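Phosphatidylserine synthase (Haemophilus influenzae, PDB 3HSI) is an enzyme of the phospholipase D superfamily, built on PLD-type alpha/beta domains. Local coordinates at residues C[49-61]-C[80-93]. Residues are numbered along the deposited sequence; the frame is centred on the assembly and turned at random.
Sequences AKKRIYVTALYWQ and NPHLDVKVLIDWHR
The guanidinium of Arg93 lies flat over one face of the Tyr59 ring, the two planes 20° apart, with NH2 near the ring centre and CZ 4.1 Å from the centroid, a cation-pi stack. At the guanidinium edge Arg93 NH2 also donates to Gln61 OE1 (3.2 Å), which is tilted somewhat from its plane; Gln61 has its stronger polar partner in Asn107. Lys86 CB makes a CH-pi contact over one face of the Tyr54 ring, with CG over the same face, while the Asp84 carboxylate stands at the ring edge, nearly perpendicular to it (86°). Tyr54 OH donates to Asp84 OD2 (2.6 Å) on its syn side but tilted out of the carboxylate plane; Asn192 also bonds this hydroxyl. Lys86 bends at chi2 (-130°) and again at chi4, bringing NZ to Asp84 OD1 in a 2.8 Å salt bridge, so both carboxylate oxygens are held. Trp60 and Val87 cross at about a right angle, CE3 of Trp60 3.6 Å from CG1 of Val87.

The strands themselves run parallel, joined by backbone bonds from Asp84 N to Lys51 O through Ala57 N to Leu88 O. Past them, Asp90 N reaches Leu58 O (3.1 Å) from above the carbonyl plane, and a water bridges Leu58 O and Asp90 O. Asp90 OD2 accepts from Arg93 N (2.9 Å), an Asx motif at the start of the helically folded residues 91-93.

The pair belongs to a beta-alpha-beta unit whose helix 64-79 covers the face bearing Val85, with Trp60 and Leu83 also packed on it; helix 181-195 packs on the opposite face, against Tyr54 and Thr56. Strand 146-148 flanks 52-56 antiparallel, and strand 127-130 continues the sheet beyond 84-90.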
loop_
_atom_site.group_PDB
_atom_site.type_symbol
_atom_site.label_atom_id
_atom_site.label_comp_id
_atom_site.label_asym_id
_atom_site.label_seq_id
_atom_site.Cartn_x
_atom_site.Cartn_y
_atom_site.Cartn_z
ATOM N N ALA C 49 6.401 -32.996 23.861
ATOM C CA ALA C 49 6.801 -31.714 24.419
ATOM C C ALA C 49 6.674 -31.691 25.934
ATOM O O ALA C 49 5.678 -32.158 26.490
ATOM C CB ALA C 49 5.977 -30.595 23.808
ATOM N N LYS C 50 7.703 -31.163 26.589
ATOM C CA LYS C 50 7.744 -31.044 28.028
ATOM C C LYS C 50 7.822 -29.603 28.562
ATOM O O LYS C 50 7.385 -29.353 29.666
ATOM C CB LYS C 50 8.921 -31.848 28.586
ATOM C CG LYS C 50 8.614 -33.315 28.807
ATOM C CD LYS C 50 9.329 -34.131 27.782
ATOM C CE LYS C 50 8.914 -35.606 27.826
ATOM N NZ LYS C 50 9.524 -36.276 26.627
ATOM N N LYS C 51 8.372 -28.673 27.787
ATOM C CA LYS C 51 8.583 -27.303 28.253
ATOM C C LYS C 51 7.752 -26.262 27.517
ATOM O O LYS C 51 7.119 -25.419 28.135
ATOM C CB LYS C 51 10.079 -26.962 28.164
ATOM C CG LYS C 51 10.922 -27.822 29.148
ATOM C CD LYS C 51 12.311 -28.130 28.601
ATOM C CE LYS C 51 13.229 -28.635 29.725
ATOM N NZ LYS C 51 14.684 -28.355 29.442
ATOM N N ARG C 52 7.740 -26.312 26.195
ATOM C CA ARG C 52 7.075 -25.246 25.431
ATOM C C ARG C 52 6.636 -25.686 24.045
ATOM O O ARG C 52 7.219 -26.632 23.463
ATOM C CB ARG C 52 8.006 -24.043 25.278
ATOM C CG ARG C 52 9.209 -24.340 24.349
ATOM C CD ARG C 52 10.322 -23.341 24.546
ATOM N NE ARG C 52 11.499 -23.784 23.811
ATOM C CZ ARG C 52 12.661 -23.140 23.767
ATOM N NH1 ARG C 52 12.836 -21.989 24.422
ATOM N NH2 ARG C 52 13.648 -23.658 23.057
ATOM N N ILE C 53 5.627 -24.971 23.537
ATOM C CA ILE C 53 5.130 -25.117 22.193
ATOM C C ILE C 53 4.764 -23.734 21.685
ATOM O O ILE C 53 3.802 -23.124 22.174
ATOM C CB ILE C 53 3.893 -26.050 22.109
ATOM C CG1 ILE C 53 4.273 -27.505 22.482
ATOM C CG2 ILE C 53 3.269 -25.987 20.696
ATOM C CD1 ILE C 53 3.078 -28.448 22.716
ATOM N N TYR C 54 5.562 -23.244 20.746
ATOM C CA TYR C 54 5.313 -21.990 20.040
ATOM C C TYR C 54 5.026 -22.284 18.581
ATOM O O TYR C 54 5.718 -23.107 17.949
ATOM C CB TYR C 54 6.520 -21.033 20.144
ATOM C CG TYR C 54 6.685 -20.353 21.515
ATOM C CD1 TYR C 54 6.551 -18.954 21.648
ATOM C CD2 TYR C 54 6.949 -21.101 22.661
ATOM C CE1 TYR C 54 6.693 -18.324 22.888
ATOM C CE2 TYR C 54 7.092 -20.484 23.915
ATOM C CZ TYR C 54 6.965 -19.096 24.018
ATOM O OH TYR C 54 7.118 -18.492 25.241
ATOM N N VAL C 55 4.024 -21.598 18.062
ATOM C CA VAL C 55 3.558 -21.727 16.698
ATOM C C VAL C 55 3.251 -20.311 16.211
ATOM O O VAL C 55 2.576 -19.562 16.924
ATOM C CB VAL C 55 2.259 -22.562 16.650
ATOM C CG1 VAL C 55 1.574 -22.442 15.299
ATOM C CG2 VAL C 55 2.537 -24.038 16.964
ATOM N N THR C 56 3.818 -19.931 15.061
ATOM C CA THR C 56 3.397 -18.749 14.300
ATOM C C THR C 56 2.943 -19.336 12.975
ATOM O O THR C 56 3.677 -20.083 12.367
ATOM C CB THR C 56 4.549 -17.696 13.989
ATOM O OG1 THR C 56 5.658 -18.371 13.350
ATOM C CG2 THR C 56 5.042 -17.011 15.218
ATOM N N ALA C 57 1.712 -19.053 12.570
ATOM C CA ALA C 57 1.188 -19.514 11.292
ATOM C C ALA C 57 0.268 -18.414 10.780
ATOM O O ALA C 57 -0.099 -17.510 11.543
ATOM C CB ALA C 57 0.448 -20.843 11.455
ATOM N N LEU C 58 -0.042 -18.431 9.490
ATOM C CA LEU C 58 -1.009 -17.486 8.946
ATOM C C LEU C 58 -2.382 -17.757 9.594
ATOM O O LEU C 58 -3.044 -16.841 10.104
ATOM C CB LEU C 58 -1.111 -17.610 7.436
ATOM C CG LEU C 58 -2.147 -16.667 6.759
ATOM C CD1 LEU C 58 -1.902 -15.176 7.079
ATOM C CD2 LEU C 58 -2.205 -16.895 5.215
ATOM N N TYR C 59 -2.786 -19.018 9.641
ATOM C CA TYR C 59 -4.042 -19.328 10.294
ATOM C C TYR C 59 -4.061 -20.722 10.838
ATOM O O TYR C 59 -3.212 -21.538 10.499
ATOM C CB TYR C 59 -5.228 -19.093 9.356
ATOM C CG TYR C 59 -5.236 -19.892 8.064
ATOM C CD1 TYR C 59 -5.919 -21.099 7.982
ATOM C CD2 TYR C 59 -4.615 -19.407 6.910
ATOM C CE1 TYR C 59 -5.975 -21.808 6.799
ATOM C CE2 TYR C 59 -4.658 -20.112 5.720
ATOM C CZ TYR C 59 -5.339 -21.317 5.671
ATOM O OH TYR C 59 -5.407 -22.038 4.502
ATOM N N TRP C 60 -5.037 -20.985 11.704
ATOM C CA TRP C 60 -5.276 -22.298 12.218
ATOM C C TRP C 60 -6.795 -22.483 12.150
ATOM O O TRP C 60 -7.557 -21.863 12.894
ATOM C CB TRP C 60 -4.737 -22.386 13.635
ATOM C CG TRP C 60 -4.867 -23.701 14.289
ATOM C CD1 TRP C 60 -5.931 -24.560 14.226
ATOM C CD2 TRP C 60 -3.926 -24.292 15.190
ATOM N NE1 TRP C 60 -5.702 -25.655 15.022
ATOM C CE2 TRP C 60 -4.476 -25.516 15.622
ATOM C CE3 TRP C 60 -2.668 -23.896 15.679
ATOM C CZ2 TRP C 60 -3.812 -26.361 16.527
ATOM C CZ3 TRP C 60 -2.007 -24.735 16.583
ATOM C CH2 TRP C 60 -2.573 -25.962 16.974
ATOM N N GLN C 61 -7.218 -23.335 11.215
ATOM C CA GLN C 61 -8.621 -23.429 10.817
ATOM C C GLN C 61 -9.424 -24.352 11.729
ATOM O O GLN C 61 -8.933 -25.378 12.185
ATOM C CB GLN C 61 -8.684 -23.949 9.388
ATOM C CG GLN C 61 -10.046 -23.948 8.750
ATOM C CD GLN C 61 -10.525 -22.534 8.422
ATOM O OE1 GLN C 61 -9.725 -21.608 8.260
ATOM N NE2 GLN C 61 -11.827 -22.365 8.338
ATOM N N ASN C 80 0.509 -31.664 31.524
ATOM C CA ASN C 80 1.643 -30.791 31.929
ATOM C C ASN C 80 1.151 -29.350 32.141
ATOM O O ASN C 80 1.221 -28.536 31.215
ATOM C CB ASN C 80 2.760 -30.777 30.856
ATOM C CG ASN C 80 3.246 -32.191 30.450
ATOM O OD1 ASN C 80 4.110 -32.780 31.110
ATOM N ND2 ASN C 80 2.696 -32.724 29.355
ATOM N N PRO C 81 0.614 -29.029 33.339
ATOM C CA PRO C 81 0.015 -27.690 33.546
ATOM C C PRO C 81 0.953 -26.493 33.346
ATOM O O PRO C 81 0.472 -25.403 33.040
ATOM C CB PRO C 81 -0.498 -27.716 34.993
ATOM C CG PRO C 81 -0.135 -29.055 35.563
ATOM C CD PRO C 81 0.359 -29.951 34.462
ATOM N N HIS C 82 2.265 -26.684 33.490
ATOM C CA HIS C 82 3.231 -25.589 33.281
ATOM C C HIS C 82 3.788 -25.480 31.858
ATOM O O HIS C 82 4.669 -24.654 31.597
ATOM C CB HIS C 82 4.391 -25.666 34.284
ATOM C CG HIS C 82 3.948 -25.866 35.698
ATOM N ND1 HIS C 82 2.948 -25.111 36.279
ATOM C CD2 HIS C 82 4.372 -26.729 36.648
ATOM C CE1 HIS C 82 2.761 -25.522 37.517
ATOM N NE2 HIS C 82 3.608 -26.505 37.763
ATOM N N LEU C 83 3.288 -26.302 30.936
ATOM C CA LEU C 83 3.698 -26.192 29.553
ATOM C C LEU C 83 3.419 -24.770 29.042
ATOM O O LEU C 83 2.307 -24.261 29.126
ATOM C CB LEU C 83 2.979 -27.234 28.700
ATOM C CG LEU C 83 3.497 -27.502 27.271
ATOM C CD1 LEU C 83 4.812 -28.276 27.250
ATOM C CD2 LEU C 83 2.432 -28.293 26.540
ATOM N N ASP C 84 4.449 -24.125 28.533
ATOM C CA ASP C 84 4.309 -22.788 27.974
ATOM C C ASP C 84 3.839 -22.944 26.517
ATOM O O ASP C 84 4.645 -23.279 25.662
ATOM C CB ASP C 84 5.672 -22.080 28.076
ATOM C CG ASP C 84 5.669 -20.674 27.492
ATOM O OD1 ASP C 84 4.575 -20.080 27.288
ATOM O OD2 ASP C 84 6.787 -20.172 27.233
ATOM N N VAL C 85 2.537 -22.770 26.252
ATOM C CA VAL C 85 1.981 -22.882 24.876
ATOM C C VAL C 85 1.539 -21.511 24.350
ATOM O O VAL C 85 0.694 -20.866 24.965
ATOM C CB VAL C 85 0.760 -23.862 24.768
ATOM C CG1 VAL C 85 0.321 -24.031 23.296
ATOM C CG2 VAL C 85 1.074 -25.189 25.332
ATOM N N LYS C 86 2.079 -21.089 23.203
ATOM C CA LYS C 86 1.677 -19.822 22.573
ATOM C C LYS C 86 1.487 -20.060 21.102
ATOM O O LYS C 86 2.365 -20.616 20.458
ATOM C CB LYS C 86 2.713 -18.706 22.804
ATOM C CG LYS C 86 2.984 -18.476 24.292
ATOM C CD LYS C 86 2.896 -17.026 24.707
ATOM C CE LYS C 86 2.953 -16.890 26.225
ATOM N NZ LYS C 86 4.292 -17.312 26.750
ATOM N N VAL C 87 0.312 -19.712 20.596
ATOM C CA VAL C 87 0.013 -19.865 19.168
ATOM C C VAL C 87 -0.297 -18.474 18.642
ATOM O O VAL C 87 -1.269 -17.826 19.083
ATOM C CB VAL C 87 -1.179 -20.866 18.909
ATOM C CG1 VAL C 87 -1.494 -20.990 17.427
ATOM C CG2 VAL C 87 -0.844 -22.276 19.524
ATOM N N LEU C 88 0.537 -18.000 17.718
ATOM C CA LEU C 88 0.302 -16.673 17.102
ATOM C C LEU C 88 -0.210 -16.844 15.667
ATOM O O LEU C 88 0.424 -17.515 14.862
ATOM C CB LEU C 88 1.571 -15.801 17.137
ATOM C CG LEU C 88 2.033 -15.171 18.458
ATOM C CD1 LEU C 88 2.360 -16.241 19.521
ATOM C CD2 LEU C 88 3.240 -14.223 18.268
ATOM N N ILE C 89 -1.376 -16.279 15.372
ATOM C CA ILE C 89 -1.913 -16.320 14.015
ATOM C C ILE C 89 -2.293 -14.910 13.625
ATOM O O ILE C 89 -2.363 -14.018 14.474
ATOM C CB ILE C 89 -3.142 -17.312 13.831
ATOM C CG1 ILE C 89 -4.308 -17.040 14.826
ATOM C CG2 ILE C 89 -2.675 -18.762 13.810
ATOM C CD1 ILE C 89 -4.236 -17.762 16.195
ATOM N N ASP C 90 -2.540 -14.701 12.346
ATOM C CA ASP C 90 -2.883 -13.376 11.880
ATOM C C ASP C 90 -4.221 -12.974 12.533
ATOM O O ASP C 90 -5.169 -13.764 12.578
ATOM C CB ASP C 90 -2.966 -13.348 10.357
ATOM C CG ASP C 90 -3.213 -11.962 9.838
ATOM O OD1 ASP C 90 -2.207 -11.232 9.665
ATOM O OD2 ASP C 90 -4.413 -11.588 9.653
ATOM N N TRP C 91 -4.254 -11.757 13.056
ATOM C CA TRP C 91 -5.417 -11.184 13.707
ATOM C C TRP C 91 -6.649 -11.064 12.780
ATOM O O TRP C 91 -7.716 -11.518 13.162
ATOM C CB TRP C 91 -5.033 -9.838 14.266
ATOM C CG TRP C 91 -6.151 -8.933 14.641
ATOM C CD1 TRP C 91 -6.706 -7.922 13.866
ATOM C CD2 TRP C 91 -6.830 -8.892 15.899
ATOM N NE1 TRP C 91 -7.688 -7.278 14.574
ATOM C CE2 TRP C 91 -7.787 -7.844 15.820
ATOM C CE3 TRP C 91 -6.721 -9.631 17.085
ATOM C CZ2 TRP C 91 -8.647 -7.525 16.891
ATOM C CZ3 TRP C 91 -7.578 -9.312 18.165
ATOM C CH2 TRP C 91 -8.528 -8.263 18.047
ATOM N N HIS C 92 -6.497 -10.475 11.586
ATOM C CA HIS C 92 -7.630 -10.299 10.651
ATOM C C HIS C 92 -8.140 -11.651 10.098
ATOM O O HIS C 92 -9.339 -11.920 10.051
ATOM C CB HIS C 92 -7.232 -9.420 9.466
ATOM C CG HIS C 92 -6.698 -8.079 9.848
ATOM N ND1 HIS C 92 -7.509 -7.053 10.294
ATOM C CD2 HIS C 92 -5.439 -7.582 9.817
ATOM C CE1 HIS C 92 -6.770 -5.986 10.538
ATOM N NE2 HIS C 92 -5.510 -6.281 10.262
ATOM N N ARG C 93 -7.214 -12.512 9.708
ATOM C CA ARG C 93 -7.571 -13.792 9.121
ATOM C C ARG C 93 -8.370 -14.647 10.097
ATOM O O ARG C 93 -9.319 -15.331 9.692
ATOM C CB ARG C 93 -6.326 -14.511 8.566
ATOM C CG ARG C 93 -6.583 -15.876 7.951
ATOM C CD ARG C 93 -7.560 -15.819 6.758
ATOM N NE ARG C 93 -7.762 -17.169 6.232
ATOM C CZ ARG C 93 -8.545 -18.090 6.800
ATOM N NH1 ARG C 93 -9.234 -17.804 7.917
ATOM N NH2 ARG C 93 -8.650 -19.297 6.248
HETATM O O HOH W 1 -5.532 -16.332 11.314
#